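Local structure of insecticidal protein (Brevibacillus laterosporus, 7ML9) at residues 33-38 and 243-248; 50-53 and 58-61; 114-117 and 122-125; 156-161 and 273-278. The protein is toxic to the western corn rootworm and probably acts by assembling into a beta-barrel pore in target-cell membranes. One frame throughout, in Å; residues are numbered along the deposited sequence. Where two conformers were deposited one is given.

In the fold
The four contacts are spread along an elongated, mostly beta chain. Interactions 1 and 2 lie towards one end, with centres about 18 Å apart. Interaction 1 uses helix 28-48, and interaction 2 the loop that follows it. Interaction 3 lies on the other side of the chain's centre, about 79 Å from interaction 1 between centres. Interaction 4 is close to the middle. Interactions 3 and 4 both reach the large mixed sheet, through strands 86-115 and 266-289. Interactions 1 and 4 are buried and apolar: aliphatic between helices in the first, mainly aromatic between strands in the second. Interactions 2 and 3 are partly buried. Amides bridge the segments in interaction 2; in interaction 3 the Asn-116 amide bonds to partners outside both.

Interaction 1 (33-38 and 243-248); sequences RDLARE and GAVLTK. With EDO (1,2-ethanediol), chain H.
Within the two segments, Leu-35 makes the contact from 33-38, and it meets Val-245 and Leu-246. Its CG lies 3.7 Å from CG1 of Val-245. These two side chains run past each other in opposite directions. Leu-246 is crossed at about a right angle. Leu-35 CD1 rests on its backbone, 3.9 Å from Leu-246 CA, and CD2 sits 4.0 Å from Leu-246 CB. The isobutyl group of Leu-35 thus spans two consecutive residues of the facing helix. The extended first torsion of Leu-35 (chi1 -179°) carries both methyls out from its own helix. All three residues are buried.

The contact joins helix 28-48 to the short helix 242-252, the two helices of this largely beta, aerolysin-type chain. Leu-35 and Glu-38 also touch Cys-249, the next residue of helix 242-252. Strand 201-229 closes one flank, where Ala-227 and Arg-229 touch both Ala-36 and Val-245. Phe-260 and Pro-262 of strand 260-263 pack on Leu-246.

Farther out the partners become polar. Thr-247 folds back on its own helix, and its OG1 donates to Gly-243 O at 2.7 Å. The backbone N of Thr-247 reaches the same oxygen from the opposite face of the carbonyl plane, 3.0 Å away. Lys-248 extends across to helix 28-48, where NZ forms a salt bridge with Asp-39 and a hydrogen bond with Thr-43. NZ also donates to O1 of the ethanediol at 3.1 Å, a molecule probably from the crystallisation liquor. On helix 28-48, Asp-34 and Glu-30 bind a sodium ion.

Interaction 2 (50-53 and 58-61); sequences TNFK and QQFS
Gln-59 grips the backbone of Lys-53 with both ends of its side-chain amide. The contact docks the loop after helix 28-48 onto strand 59-63, which pairs with strand 69-71 in an antiparallel two-stranded sheet. Gln-59 OE1 accepts from Lys-53 N at 2.9 Å, with the donor tilted out of the carbonyl plane. Gln-59 NE2 donates to Lys-53 O at 2.8 Å, a nearly straight bond (170°) lying in the carbonyl plane. The pair of bonds fixes the rotation of the amide.

The tight part centres on the buried Phe-52. Its CD1 is 3.4 Å from Gln-59 CG, and its CE1 is 3.6 Å from Ser-61 CB. The ring plane stands 65° from the amide of Gln-59. Val-69, Leu-71, Ala-41 and Phe-44 pack around the same ring, which ties the loop to both sheet and helix.

The other side is looser. Asn-51 and Lys-53 are exposed, and the chain of Lys-53 bends off, taking its amine away from the strand. Thr-50 turns its OG1 to Asn-45. Even at this edge one point is close: Ser-61 is buried. Its OG lies 3.2 Å from Thr-50 CB and donates to Asn-51 OD1 at 2.6 Å.

Interaction 3 (114-117 and 122-125); sequences LDNS and DQEL. With EDO (1,2-ethanediol), chain G.
Leu-114 and Leu-125 make the apolar part of the contact, with Leu-114 CB 4.2 Å from Leu-125 CD1. The touch is light. Strand 86-115, paired with strand 201-229, here faces strand 123-126, paired antiparallel with strand 193-196. Both side chains also lie on Val-196, and Ile-194 and Val-204 add to the cover of Leu-114.

Amide packing comes second. Asn-116 and Gln-123 cross at about a right angle, with their amide planes 73° apart. Asn-116 ND2 sits 3.7 Å from Gln-123 CG, so it packs against the aliphatic part of that chain. A bend at the second torsion of Gln-123 (chi2 -74°) turns its amide towards a bound ethanediol, with NE2 3.5 Å from O2.

The hydrogen bonds stay within a segment or go to partners outside both. Asn-116 ND2 donates to Met-121 O, between the two segments. Asn-116 OD1 accepts from O2 of the ethanediol at 3.0 Å. Asp-115 OD1 forms an Asx turn by accepting from Ser-117 N at 2.9 Å. It also accepts from Ser-117 OG at 2.7 Å, through the syn lone pair, and is hydrogen-bonded to Thr-201.

In backbone pairing, Leu-114 bonds with Tyr-202 and Asn-116 with Lys-200, while Gln-123 bonds with Val-196 and Leu-125 with Ile-194. The chemistry implies that the two segments are held together largely through such third partners, and that their direct contact is van der Waals.

Interaction 4 (156-161 and 273-278); sequences MKFPIA and GTFKSN
One face of the Phe-275 ring is shared by the ring of Phe-158 and the methyl of Met-156. The two phenyl rings meet obliquely, with centroids 4.3 Å apart and planes at 36°. Their closest atoms are Phe-158 CD2 and Phe-275 CE2, 3.5 Å apart. CE2 of Phe-275 sits over a face of the Phe-158 ring, displaced towards its rim. Met-156 crosses Phe-275 at about a right angle. Its bent chain (chi3 56°) brings CE over the ring in a CH-pi contact, 4.3 Å from the Phe-275 centroid and 25° off the ring normal. The sulfur lies farther off and obliquely, as a Met-aromatic contact. Ser-277 CB touches the edge of the Phe-158 ring at 4.2 Å from CE2. The hydroxyl of Ser-277 is engaged elsewhere, with Thr-138 and Ser-137.

Alternate residues of 156-160 face inward, while Lys-157 and Pro-159 are exposed. This two-faced pattern is consistent with the pore-forming hairpin of epsilon-toxin relatives. Strand 153-160 pairs antiparallel with strand 165-172 and packs across strand 266-289, the short axes 9.7 Å apart. Strand 266-289 lies between strands 130-147 and 201-229, and Leu-95 of strand 86-115 touches both phenylalanines.

Interaction 1 (33-38 and 243-248)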
loop_
_atom_site.group_PDB
_atom_site.type_symbol
_atom_site.label_atom_id
_atom_site.label_comp_id
_atom_site.label_asym_id
_atom_site.label_seq_id
_atom_site.Cartn_x
_atom_site.Cartn_y
_atom_site.Cartn_z
ATOM N N ARG A 33 25.493 -7.886 0.398
ATOM C CA ARG A 33 26.771 -8.492 0.028
ATOM C C ARG A 33 27.492 -7.657 -1.024
ATOM O O ARG A 33 28.721 -7.501 -0.968
ATOM C CB ARG A 33 26.557 -9.910 -0.482
ATOM C CG ARG A 33 26.089 -10.918 0.581
ATOM C CD ARG A 33 25.863 -12.257 -0.113
ATOM N NE ARG A 33 25.149 -13.188 0.760
ATOM C CZ ARG A 33 24.900 -14.455 0.453
ATOM N NH1 ARG A 33 25.312 -14.955 -0.707
ATOM N NH2 ARG A 33 24.240 -15.225 1.311
ATOM N N ASP A 34 26.752 -7.107 -1.992
ATOM C CA ASP A 34 27.383 -6.232 -2.976
ATOM C C ASP A 34 27.852 -4.937 -2.330
ATOM O O ASP A 34 28.892 -4.392 -2.720
ATOM C CB ASP A 34 26.436 -5.936 -4.139
ATOM C CG ASP A 34 27.082 -5.053 -5.204
ATOM O OD1 ASP A 34 27.818 -5.579 -6.070
ATOM O OD2 ASP A 34 26.871 -3.823 -5.163
ATOM N N LEU A 35 27.105 -4.436 -1.340
ATOM C CA LEU A 35 27.561 -3.273 -0.583
ATOM C C LEU A 35 28.953 -3.511 0.014
ATOM O O LEU A 35 29.829 -2.633 -0.047
ATOM C CB LEU A 35 26.553 -2.951 0.522
ATOM C CG LEU A 35 26.847 -1.754 1.417
ATOM C CD1 LEU A 35 26.785 -0.484 0.572
ATOM C CD2 LEU A 35 25.832 -1.698 2.589
ATOM N N ALA A 36 29.165 -4.687 0.627
ATOM C CA ALA A 36 30.498 -5.005 1.157
ATOM C C ALA A 36 31.540 -5.052 0.042
ATOM O O ALA A 36 32.647 -4.518 0.195
ATOM C CB ALA A 36 30.477 -6.333 1.933
ATOM N N ARG A 37 31.206 -5.674 -1.091
ATOM C CA ARG A 37 32.136 -5.725 -2.218
ATOM C C ARG A 37 32.451 -4.329 -2.760
ATOM O O ARG A 37 33.576 -4.076 -3.207
ATOM C CB ARG A 37 31.573 -6.612 -3.332
ATOM C CG ARG A 37 31.368 -8.083 -2.913
ATOM C CD ARG A 37 30.600 -8.868 -3.970
ATOM N NE ARG A 37 30.311 -10.212 -3.479
ATOM C CZ ARG A 37 29.103 -10.768 -3.453
ATOM N NH1 ARG A 37 28.043 -10.102 -3.919
ATOM N NH2 ARG A 37 28.961 -12.004 -2.971
ATOM N N GLU A 38 31.470 -3.416 -2.752
ATOM C CA GLU A 38 31.716 -2.059 -3.254
ATOM C C GLU A 38 32.726 -1.333 -2.384
ATOM O O GLU A 38 33.661 -0.706 -2.891
ATOM C CB GLU A 38 30.414 -1.242 -3.313
ATOM C CG GLU A 38 29.364 -1.813 -4.214
ATOM C CD GLU A 38 29.560 -1.424 -5.663
ATOM O OE1 GLU A 38 30.493 -0.640 -5.947
ATOM O OE2 GLU A 38 28.772 -1.895 -6.514
ATOM N N GLY A 243 25.121 0.179 8.264
ATOM C CA GLY A 243 24.712 1.576 8.187
ATOM C C GLY A 243 25.874 2.491 7.837
ATOM O O GLY A 243 25.745 3.400 7.007
ATOM N N ALA A 244 27.030 2.254 8.456
ATOM C CA ALA A 244 28.204 3.066 8.155
ATOM C C ALA A 244 28.744 2.755 6.770
ATOM O O ALA A 244 29.165 3.665 6.046
ATOM C CB ALA A 244 29.289 2.844 9.213
ATOM N N VAL A 245 28.748 1.475 6.383
ATOM C CA VAL A 245 29.243 1.132 5.058
ATOM C C VAL A 245 28.335 1.721 3.986
ATOM O O VAL A 245 28.812 2.246 2.977
ATOM C CB VAL A 245 29.399 -0.393 4.915
ATOM C CG1 VAL A 245 29.806 -0.772 3.477
ATOM C CG2 VAL A 245 30.421 -0.919 5.946
ATOM N N LEU A 246 27.009 1.674 4.193
ATOM C CA LEU A 246 26.118 2.283 3.206
ATOM C C LEU A 246 26.327 3.792 3.133
ATOM O O LEU A 246 26.335 4.366 2.045
ATOM C CB LEU A 246 24.652 1.970 3.535
ATOM C CG LEU A 246 23.627 2.648 2.612
ATOM C CD1 LEU A 246 23.670 2.059 1.201
ATOM C CD2 LEU A 246 22.206 2.560 3.199
ATOM N N THR A 247 26.486 4.447 4.279
ATOM C CA THR A 247 26.694 5.887 4.272
ATOM C C THR A 247 27.908 6.250 3.430
ATOM O O THR A 247 27.855 7.176 2.612
ATOM C CB THR A 247 26.845 6.397 5.705
ATOM O OG1 THR A 247 25.674 6.052 6.454
ATOM C CG2 THR A 247 27.048 7.925 5.749
ATOM N N LYS A 248 28.991 5.479 3.567
ATOM C CA LYS A 248 30.205 5.753 2.808
ATOM C C LYS A 248 29.981 5.532 1.323
ATOM O O LYS A 248 30.345 6.377 0.492
ATOM C CB LYS A 248 31.344 4.857 3.326
ATOM C CG LYS A 248 32.642 4.998 2.542
ATOM C CD LYS A 248 33.740 4.136 3.165
ATOM C CE LYS A 248 35.061 4.341 2.415
ATOM N NZ LYS A 248 36.015 3.258 2.779
HETATM C C1 EDO H . 34.682 1.522 6.311
HETATM O O1 EDO H . 34.915 1.307 4.912
HETATM C C2 EDO H . 33.395 2.312 6.510
HETATM O O2 EDO H . 33.474 2.976 7.774
#

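Interaction 2 (50-53 and 58-61)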
loop_
_atom_site.group_PDB
_atom_site.type_symbol
_atom_site.label_atom_id
_atom_site.label_comp_id
_atom_site.label_asym_id
_atom_site.label_seq_id
_atom_site.Cartn_x
_atom_site.Cartn_y
_atom_site.Cartn_z
ATOM N N THR A 50 43.742 1.924 -8.569
ATOM C CA THR A 50 43.364 0.799 -9.407
ATOM C C THR A 50 41.930 0.980 -9.905
ATOM O O THR A 50 41.243 1.935 -9.549
ATOM C CB THR A 50 43.502 -0.501 -8.617
ATOM O OG1 THR A 50 43.068 -0.274 -7.270
ATOM C CG2 THR A 50 44.969 -0.972 -8.610
ATOM N N ASN A 51 41.459 0.033 -10.711
ATOM C CA ASN A 51 40.091 0.030 -11.228
ATOM C C ASN A 51 39.380 -1.300 -10.922
ATOM O O ASN A 51 38.670 -1.861 -11.767
ATOM C CB ASN A 51 40.084 0.329 -12.721
ATOM C CG ASN A 51 40.700 -0.800 -13.560
ATOM O OD1 ASN A 51 41.441 -1.650 -13.049
ATOM N ND2 ASN A 51 40.371 -0.823 -14.844
ATOM N N PHE A 52 39.574 -1.820 -9.704
ATOM C CA PHE A 52 38.913 -3.052 -9.281
ATOM C C PHE A 52 37.397 -2.873 -9.277
ATOM O O PHE A 52 36.882 -1.809 -8.925
ATOM C CB PHE A 52 39.351 -3.456 -7.868
ATOM C CG PHE A 52 40.818 -3.852 -7.747
ATOM C CD1 PHE A 52 41.354 -4.848 -8.543
ATOM C CD2 PHE A 52 41.640 -3.235 -6.816
ATOM C CE1 PHE A 52 42.692 -5.223 -8.428
ATOM C CE2 PHE A 52 42.991 -3.599 -6.695
ATOM C CZ PHE A 52 43.508 -4.592 -7.507
ATOM N N LYS A 53 36.676 -3.951 -9.636
ATOM C CA LYS A 53 35.220 -4.023 -9.600
ATOM C C LYS A 53 34.772 -4.797 -8.370
ATOM O O LYS A 53 35.536 -5.604 -7.830
ATOM C CB LYS A 53 34.694 -4.713 -10.860
ATOM C CG LYS A 53 35.236 -4.156 -12.160
ATOM C CD LYS A 53 34.708 -2.764 -12.440
ATOM C CE LYS A 53 34.912 -2.378 -13.902
ATOM N NZ LYS A 53 36.341 -2.517 -14.325
ATOM N N GLN A 58 39.160 -13.448 -7.841
ATOM C CA GLN A 58 40.458 -12.805 -7.936
ATOM C C GLN A 58 40.476 -11.913 -9.168
ATOM O O GLN A 58 39.944 -12.271 -10.224
ATOM C CB GLN A 58 41.575 -13.843 -8.005
ATOM C CG GLN A 58 42.956 -13.213 -8.056
ATOM C CD GLN A 58 44.049 -14.253 -8.235
ATOM O OE1 GLN A 58 44.126 -14.908 -9.274
ATOM N NE2 GLN A 58 44.887 -14.415 -7.220
ATOM N N GLN A 59 41.049 -10.727 -9.027
ATOM C CA GLN A 59 41.145 -9.820 -10.160
ATOM C C GLN A 59 42.453 -9.053 -10.063
ATOM O O GLN A 59 43.088 -8.990 -9.003
ATOM C CB GLN A 59 39.934 -8.864 -10.234
ATOM C CG GLN A 59 39.830 -7.862 -9.103
ATOM C CD GLN A 59 38.486 -7.107 -9.088
ATOM O OE1 GLN A 59 38.113 -6.444 -10.059
ATOM N NE2 GLN A 59 37.778 -7.193 -7.970
ATOM N N PHE A 60 42.862 -8.481 -11.193
ATOM C CA PHE A 60 44.078 -7.689 -11.254
ATOM C C PHE A 60 43.769 -6.365 -11.926
ATOM O O PHE A 60 42.772 -6.216 -12.632
ATOM C CB PHE A 60 45.226 -8.415 -11.997
ATOM C CG PHE A 60 44.968 -8.638 -13.470
ATOM C CD1 PHE A 60 45.249 -7.647 -14.405
ATOM C CD2 PHE A 60 44.466 -9.848 -13.919
ATOM C CE1 PHE A 60 45.017 -7.856 -15.753
ATOM C CE2 PHE A 60 44.231 -10.061 -15.264
ATOM C CZ PHE A 60 44.506 -9.066 -16.181
ATOM N N SER A 61 44.641 -5.396 -11.695
ATOM C CA SER A 61 44.412 -4.081 -12.262
ATOM C C SER A 61 45.739 -3.343 -12.285
ATOM O O SER A 61 46.590 -3.540 -11.413
ATOM C CB SER A 61 43.359 -3.317 -11.451
ATOM O OG SER A 61 43.577 -1.922 -11.510
#

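Interaction 3 (114-117 and 122-125)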
loop_
_atom_site.group_PDB
_atom_site.type_symbol
_atom_site.label_atom_id
_atom_site.label_comp_id
_atom_site.label_asym_id
_atom_site.label_seq_id
_atom_site.Cartn_x
_atom_site.Cartn_y
_atom_site.Cartn_z
ATOM N N LEU A 114 -46.078 6.853 -1.000
ATOM C CA LEU A 114 -46.619 7.654 0.091
ATOM C C LEU A 114 -47.959 8.193 -0.406
ATOM O O LEU A 114 -48.000 9.135 -1.193
ATOM C CB LEU A 114 -45.653 8.770 0.476
ATOM C CG LEU A 114 -44.244 8.366 0.964
ATOM C CD1 LEU A 114 -43.419 9.632 1.260
ATOM C CD2 LEU A 114 -44.306 7.450 2.192
ATOM N N ASP A 115 -49.050 7.567 0.028
ATOM C CA ASP A 115 -50.375 7.781 -0.561
ATOM C C ASP A 115 -51.185 8.685 0.360
ATOM O O ASP A 115 -51.671 8.250 1.405
ATOM C CB ASP A 115 -51.088 6.450 -0.776
ATOM C CG ASP A 115 -52.426 6.605 -1.500
ATOM O OD1 ASP A 115 -52.817 7.737 -1.847
ATOM O OD2 ASP A 115 -53.091 5.579 -1.721
ATOM N N ASN A 116 -51.331 9.945 -0.030
ATOM C CA ASN A 116 -52.229 10.870 0.656
ATOM C C ASN A 116 -53.406 11.247 -0.237
ATOM O O ASN A 116 -53.965 12.338 -0.107
ATOM C CB ASN A 116 -51.471 12.118 1.107
ATOM C CG ASN A 116 -52.166 12.857 2.256
ATOM O OD1 ASN A 116 -52.952 12.282 3.002
ATOM N ND2 ASN A 116 -51.862 14.142 2.396
ATOM N N SER A 117 -53.771 10.360 -1.172
ATOM C CA SER A 117 -54.798 10.699 -2.155
ATOM C C SER A 117 -56.157 10.922 -1.502
ATOM O O SER A 117 -56.962 11.711 -2.008
ATOM C CB SER A 117 -54.900 9.608 -3.221
ATOM O OG SER A 117 -55.322 8.380 -2.661
ATOM N N ASP A 122 -52.570 18.199 4.438
ATOM C CA ASP A 122 -51.164 17.931 4.152
ATOM C C ASP A 122 -50.562 17.113 5.291
ATOM O O ASP A 122 -50.850 17.355 6.463
ATOM C CB ASP A 122 -50.380 19.234 4.014
ATOM C CG ASP A 122 -50.807 20.062 2.826
ATOM O OD1 ASP A 122 -51.640 19.588 2.020
ATOM O OD2 ASP A 122 -50.289 21.198 2.703
ATOM N N GLN A 123 -49.712 16.145 4.952
ATOM C CA GLN A 123 -49.124 15.281 5.963
ATOM C C GLN A 123 -47.605 15.251 5.827
ATOM O O GLN A 123 -47.043 15.472 4.749
ATOM C CB GLN A 123 -49.694 13.837 5.882
ATOM C CG GLN A 123 -51.228 13.763 6.005
ATOM C CD GLN A 123 -51.711 13.991 7.425
ATOM O OE1 GLN A 123 -50.912 14.105 8.345
ATOM N NE2 GLN A 123 -53.032 14.080 7.603
ATOM N N GLU A 124 -46.945 14.983 6.943
ATOM C CA GLU A 124 -45.523 14.655 6.942
ATOM C C GLU A 124 -45.448 13.156 7.189
ATOM O O GLU A 124 -45.767 12.685 8.287
ATOM C CB GLU A 124 -44.758 15.462 7.989
ATOM C CG GLU A 124 -43.887 16.548 7.370
ATOM C CD GLU A 124 -43.665 17.725 8.305
ATOM O OE1 GLU A 124 -43.515 18.866 7.808
ATOM O OE2 GLU A 124 -43.656 17.497 9.535
ATOM N N LEU A 125 -45.092 12.415 6.144
ATOM C CA LEU A 125 -45.149 10.958 6.120
ATOM C C LEU A 125 -43.731 10.394 6.136
ATOM O O LEU A 125 -42.868 10.856 5.385
ATOM C CB LEU A 125 -45.903 10.476 4.877
ATOM C CG LEU A 125 -47.363 10.948 4.809
ATOM C CD1 LEU A 125 -48.071 10.425 3.546
ATOM C CD2 LEU A 125 -48.066 10.503 6.063
HETATM C C1 EDO G . -55.388 9.364 5.411
HETATM O O1 EDO G . -56.369 8.837 6.337
HETATM C C2 EDO G . -54.307 10.154 6.162
HETATM O O2 EDO G . -54.145 11.467 5.595
#

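Interaction 4 (156-161 and 273-278)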
loop_
_atom_site.group_PDB
_atom_site.type_symbol
_atom_site.label_atom_id
_atom_site.label_comp_id
_atom_site.label_asym_id
_atom_site.label_seq_id
_atom_site.Cartn_x
_atom_site.Cartn_y
_atom_site.Cartn_z
ATOM N N MET A 156 -1.174 -1.591 6.230
ATOM C CA MET A 156 -1.242 -0.180 5.905
ATOM C C MET A 156 -2.681 0.294 6.038
ATOM O O MET A 156 -3.602 -0.375 5.568
ATOM C CB MET A 156 -0.743 0.083 4.492
ATOM C CG MET A 156 -0.436 1.532 4.289
ATOM S SD MET A 156 -0.733 2.014 2.603
ATOM C CE MET A 156 -2.429 1.547 2.402
ATOM N N LYS A 157 -2.862 1.446 6.674
ATOM C CA LYS A 157 -4.173 2.057 6.849
ATOM C C LYS A 157 -4.288 3.314 6.000
ATOM O O LYS A 157 -3.321 4.063 5.843
ATOM C CB LYS A 157 -4.433 2.400 8.316
ATOM C CG LYS A 157 -4.345 1.202 9.245
ATOM C CD LYS A 157 -3.911 1.606 10.655
ATOM C CE LYS A 157 -4.445 2.971 11.067
ATOM N NZ LYS A 157 -5.932 3.045 10.987
ATOM N N PHE A 158 -5.477 3.543 5.461
ATOM C CA PHE A 158 -5.735 4.682 4.606
ATOM C C PHE A 158 -7.153 5.169 4.855
ATOM O O PHE A 158 -8.033 4.370 5.199
ATOM C CB PHE A 158 -5.554 4.328 3.121
ATOM C CG PHE A 158 -6.286 3.082 2.689
ATOM C CD1 PHE A 158 -5.775 1.822 2.971
ATOM C CD2 PHE A 158 -7.475 3.171 1.982
ATOM C CE1 PHE A 158 -6.437 0.675 2.562
ATOM C CE2 PHE A 158 -8.148 2.025 1.568
ATOM C CZ PHE A 158 -7.630 0.776 1.859
ATOM N N PRO A 159 -7.402 6.467 4.709
ATOM C CA PRO A 159 -8.774 6.967 4.826
ATOM C C PRO A 159 -9.546 6.725 3.541
ATOM O O PRO A 159 -8.990 6.709 2.441
ATOM C CB PRO A 159 -8.590 8.469 5.087
ATOM C CG PRO A 159 -7.078 8.714 5.121
ATOM C CD PRO A 159 -6.460 7.555 4.410
ATOM N N ILE A 160 -10.849 6.515 3.697
ATOM C CA ILE A 160 -11.745 6.293 2.572
ATOM C C ILE A 160 -12.932 7.237 2.706
ATOM O O ILE A 160 -13.164 7.832 3.760
ATOM C CB ILE A 160 -12.233 4.836 2.492
ATOM C CG1 ILE A 160 -13.006 4.484 3.762
ATOM C CG2 ILE A 160 -11.060 3.881 2.269
ATOM C CD1 ILE A 160 -13.835 3.238 3.623
ATOM N N ALA A 161 -13.686 7.359 1.614
ATOM C CA ALA A 161 -14.927 8.132 1.580
ATOM C C ALA A 161 -14.688 9.550 2.087
ATOM O O ALA A 161 -15.267 9.997 3.079
ATOM C CB ALA A 161 -16.029 7.438 2.384
ATOM N N GLY A 273 3.858 -0.842 -3.102
ATOM C CA GLY A 273 2.663 -1.576 -3.466
ATOM C C GLY A 273 1.576 -0.637 -3.966
ATOM O O GLY A 273 1.712 0.592 -3.921
ATOM N N THR A 274 0.504 -1.243 -4.479
ATOM C CA THR A 274 -0.703 -0.526 -4.864
ATOM C C THR A 274 -1.875 -1.091 -4.075
ATOM O O THR A 274 -1.788 -2.177 -3.499
ATOM C CB THR A 274 -1.000 -0.642 -6.374
ATOM O OG1 THR A 274 -1.052 -2.024 -6.760
ATOM C CG2 THR A 274 0.048 0.081 -7.200
ATOM N N PHE A 275 -2.973 -0.339 -4.029
ATOM C CA PHE A 275 -4.178 -0.849 -3.377
ATOM C C PHE A 275 -5.406 -0.237 -4.032
ATOM O O PHE A 275 -5.333 0.792 -4.707
ATOM C CB PHE A 275 -4.198 -0.549 -1.874
ATOM C CG PHE A 275 -4.366 0.913 -1.561
ATOM C CD1 PHE A 275 -3.258 1.743 -1.477
ATOM C CD2 PHE A 275 -5.630 1.462 -1.365
ATOM C CE1 PHE A 275 -3.401 3.093 -1.198
ATOM C CE2 PHE A 275 -5.785 2.810 -1.091
ATOM C CZ PHE A 275 -4.667 3.630 -1.001
ATOM N N LYS A 276 -6.545 -0.884 -3.817
ATOM C CA LYS A 276 -7.810 -0.313 -4.265
ATOM C C LYS A 276 -8.911 -0.828 -3.356
ATOM O O LYS A 276 -8.765 -1.867 -2.704
ATOM C CB LYS A 276 -8.103 -0.655 -5.724
ATOM C CG LYS A 276 -8.204 -2.130 -5.999
ATOM C CD LYS A 276 -8.566 -2.374 -7.448
ATOM C CE LYS A 276 -8.453 -3.851 -7.798
ATOM N NZ LYS A 276 -9.536 -4.300 -8.715
ATOM N N SER A 277 -10.020 -0.089 -3.314
ATOM C CA SER A 277 -11.098 -0.421 -2.393
ATOM C C SER A 277 -12.396 0.169 -2.929
ATOM O O SER A 277 -12.383 1.202 -3.601
ATOM C CB SER A 277 -10.788 0.108 -0.997
ATOM O OG SER A 277 -11.631 -0.453 -0.019
ATOM N N ASN A 278 -13.514 -0.508 -2.652
ATOM C CA ASN A 278 -14.821 0.004 -3.061
ATOM C C ASN A 278 -15.832 -0.177 -1.934
ATOM O O ASN A 278 -15.699 -1.056 -1.073
ATOM C CB ASN A 278 -15.324 -0.669 -4.327
ATOM C CG ASN A 278 -15.690 -2.119 -4.094
ATOM O OD1 ASN A 278 -14.820 -2.991 -4.140
ATOM N ND2 ASN A 278 -16.971 -2.387 -3.828
#